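Local coordinates for protein secondary thiamine-phosphate synthase enzyme (Thermus thermophilus, PDB 2CU5) that is of uncertain function but, as a UPF0047 (YjbQ) family member, may act as a secondary thiamine-phosphate synthase, at residues G29-V34 / A98-L103. Sequence-based numbering, arbitrary orientation.
Sequences GHTGLV and AEKGRL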
ATOM      1  N   GLY A  29      19.106  -0.404 -18.531  1.00 25.89           N
ATOM      2  CA  GLY A  29      19.315   1.025 -18.704  1.00 24.84           C
ATOM      3  C   GLY A  29      18.073   1.875 -18.926  1.00 25.63           C
ATOM      4  O   GLY A  29      18.172   3.018 -19.366  1.00 23.78           O
ATOM      5  N   HIS A  30      16.903   1.329 -18.618  1.00 24.34           N
ATOM      6  CA  HIS A  30      15.648   2.057 -18.793  1.00 25.41           C
ATOM      7  C   HIS A  30      15.567   3.351 -17.980  1.00 24.76           C
ATOM      8  O   HIS A  30      16.135   3.457 -16.893  1.00 23.78           O
ATOM      9  CB  HIS A  30      14.470   1.159 -18.394  1.00 28.77           C
ATOM     10  CG  HIS A  30      13.141   1.859 -18.385  1.00 29.55           C
ATOM     11  ND1 HIS A  30      12.500   2.258 -19.538  1.00 30.20           N
ATOM     12  CD2 HIS A  30      12.333   2.226 -17.361  1.00 29.48           C
ATOM     13  CE1 HIS A  30      11.354   2.839 -19.225  1.00 31.20           C
ATOM     14  NE2 HIS A  30      11.229   2.833 -17.910  1.00 29.76           N
ATOM     15  N   THR A  31      14.867   4.337 -18.536  1.00 23.90           N
ATOM     16  CA  THR A  31      14.631   5.608 -17.860  1.00 23.93           C
ATOM     17  C   THR A  31      13.120   5.803 -17.856  1.00 23.15           C
ATOM     18  O   THR A  31      12.492   5.873 -18.911  1.00 24.03           O
ATOM     19  CB  THR A  31      15.283   6.800 -18.585  1.00 25.31           C
ATOM     20  OG1 THR A  31      16.704   6.733 -18.436  1.00 23.75           O
ATOM     21  CG2 THR A  31      14.782   8.118 -17.996  1.00 24.62           C
ATOM     22  N   GLY A  32      12.537   5.873 -16.665  1.00 21.15           N
ATOM     23  CA  GLY A  32      11.099   6.042 -16.550  1.00 21.19           C
ATOM     24  C   GLY A  32      10.585   5.240 -15.369  1.00 20.06           C
ATOM     25  O   GLY A  32      11.376   4.695 -14.600  1.00 19.19           O
ATOM     26  N   LEU A  33       9.269   5.154 -15.223  1.00 19.55           N
ATOM     27  CA  LEU A  33       8.694   4.405 -14.114  1.00 18.53           C
ATOM     28  C   LEU A  33       8.884   2.904 -14.295  1.00 18.76           C
ATOM     29  O   LEU A  33       8.972   2.403 -15.417  1.00 19.45           O
ATOM     30  CB  LEU A  33       7.206   4.743 -13.967  1.00 18.14           C
ATOM     31  CG  LEU A  33       6.955   6.150 -13.415  1.00 17.19           C
ATOM     32  CD1 LEU A  33       5.496   6.544 -13.569  1.00 17.00           C
ATOM     33  CD2 LEU A  33       7.377   6.182 -11.955  1.00 17.81           C
ATOM     34  N   VAL A  34       8.964   2.200 -13.171  1.00 16.59           N
ATOM     35  CA  VAL A  34       9.147   0.756 -13.147  1.00 18.37           C
ATOM     36  C   VAL A  34       8.082   0.148 -12.239  1.00 17.69           C
ATOM     37  O   VAL A  34       7.903   0.589 -11.103  1.00 17.28           O
ATOM     38  CB  VAL A  34      10.540   0.377 -12.587  1.00 20.04           C
ATOM     39  CG1 VAL A  34      10.668  -1.132 -12.485  1.00 21.82           C
ATOM     40  CG2 VAL A  34      11.641   0.951 -13.482  1.00 20.17           C
ATOM     41  N   ALA A  98      13.141   5.266 -12.374  1.00 19.05           N
ATOM     42  CA  ALA A  98      14.447   4.748 -12.744  1.00 20.48           C
ATOM     43  C   ALA A  98      15.091   5.715 -13.728  1.00 21.18           C
ATOM     44  O   ALA A  98      14.407   6.356 -14.523  1.00 20.83           O
ATOM     45  CB  ALA A  98      14.314   3.366 -13.380  1.00 19.86           C
ATOM     46  N   GLU A  99      16.409   5.832 -13.655  1.00 21.93           N
ATOM     47  CA  GLU A  99      17.139   6.701 -14.562  1.00 24.05           C
ATOM     48  C   GLU A  99      18.339   5.931 -15.082  1.00 23.44           C
ATOM     49  O   GLU A  99      19.240   5.578 -14.322  1.00 20.32           O
ATOM     50  CB  GLU A  99      17.600   7.966 -13.843  1.00 28.52           C
ATOM     51  CG  GLU A  99      18.407   8.910 -14.723  1.00 35.55           C
ATOM     52  CD  GLU A  99      18.772  10.196 -14.011  1.00 39.97           C
ATOM     53  OE1 GLU A  99      17.854  10.984 -13.696  1.00 42.97           O
ATOM     54  OE2 GLU A  99      19.976  10.419 -13.757  1.00 44.05           O
ATOM     55  N   LYS A 100      18.327   5.655 -16.381  1.00 23.83           N
ATOM     56  CA  LYS A 100      19.407   4.927 -17.025  1.00 23.89           C
ATOM     57  C   LYS A 100      19.758   3.620 -16.314  1.00 23.81           C
ATOM     58  O   LYS A 100      20.926   3.328 -16.052  1.00 23.69           O
ATOM     59  CB  LYS A 100      20.633   5.838 -17.138  1.00 26.42           C
ATOM     60  CG  LYS A 100      20.338   7.089 -17.962  1.00 30.19           C
ATOM     61  CD  LYS A 100      21.480   8.095 -17.961  1.00 34.75           C
ATOM     62  CE  LYS A 100      21.094   9.336 -18.762  1.00 35.78           C
ATOM     63  NZ  LYS A 100      22.146  10.392 -18.738  1.00 38.65           N
ATOM     64  N   GLY A 101      18.730   2.835 -16.006  1.00 23.69           N
ATOM     65  CA  GLY A 101      18.938   1.552 -15.362  1.00 23.11           C
ATOM     66  C   GLY A 101      19.097   1.558 -13.857  1.00 23.96           C
ATOM     67  O   GLY A 101      19.285   0.501 -13.260  1.00 23.76           O
ATOM     68  N   ARG A 102      19.031   2.731 -13.238  1.00 23.67           N
ATOM     69  CA  ARG A 102      19.169   2.812 -11.791  1.00 23.51           C
ATOM     70  C   ARG A 102      17.942   3.424 -11.134  1.00 21.45           C
ATOM     71  O   ARG A 102      17.435   4.456 -11.568  1.00 20.53           O
ATOM     72  CB  ARG A 102      20.423   3.607 -11.424  1.00 25.77           C
ATOM     73  CG  ARG A 102      21.713   2.888 -11.812  1.00 32.12           C
ATOM     74  CD  ARG A 102      22.950   3.651 -11.373  1.00 37.02           C
ATOM     75  NE  ARG A 102      24.181   2.946 -11.725  1.00 42.09           N
ATOM     76  CZ  ARG A 102      24.575   2.692 -12.973  1.00 43.32           C
ATOM     77  NH1 ARG A 102      23.836   3.083 -14.004  1.00 43.44           N
ATOM     78  NH2 ARG A 102      25.713   2.047 -13.189  1.00 44.35           N
ATOM     79  N   LEU A 103      17.467   2.772 -10.079  1.00 22.46           N
ATOM     80  CA  LEU A 103      16.299   3.247  -9.355  1.00 20.12           C
ATOM     81  C   LEU A 103      16.610   4.545  -8.621  1.00 20.48           C
ATOM     82  O   LEU A 103      17.660   4.670  -7.993  1.00 21.78           O
ATOM     83  CB  LEU A 103      15.841   2.178  -8.362  1.00 19.47           C
ATOM     84  CG  LEU A 103      15.309   0.892  -9.001  1.00 20.51           C
ATOM     85  CD1 LEU A 103      15.177  -0.208  -7.944  1.00 19.70           C
ATOM     86  CD2 LEU A 103      13.978   1.179  -9.665  1.00 19.34           C
TER
HETATM   87  O   HOH W   1      19.940  -1.524 -15.947  1.00 24.33           O
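T31 and G32 meet A98 and K100 where strand 32-37 begins beside the type I' hairpin turn E99-R102, which joins strands 93-99 and 102-103 at one edge of an antiparallel sheet. G32 and A98 form a hydrogen-bonded antiparallel pair: G32 N gives a bond of 2.9 Å to A98 O, and A98 N returns one to G32 O. Toward the turn, the residues before G32 take over. With OG1 anti to its own carbonyl carbon (chi1 -71°), T31 presents the oxygen to the turn, where it accepts K100 N at 2.8 Å. T31 CG2 instead lies 3.9 Å from A98 O, and the aliphatic start of K100 passes the hydroxyl, CG to OG1 3.7 Å, and the K100 chain runs on extended beyond CG. The next amide, G101 N, makes a nearly straight bond (169°) to H30 O. The two glycines G29 and G101 pack backbone on backbone, CA to CA 3.4 Å. On the apolar side, V34 turns CG2 onto A98 CB at 3.6 Å; L27 touches both residues, and L103 packs on T20 and V23 of helix 20-25. One water links the two glycines, accepting from G29 N at 2.9 Å and donating weakly to G101 O.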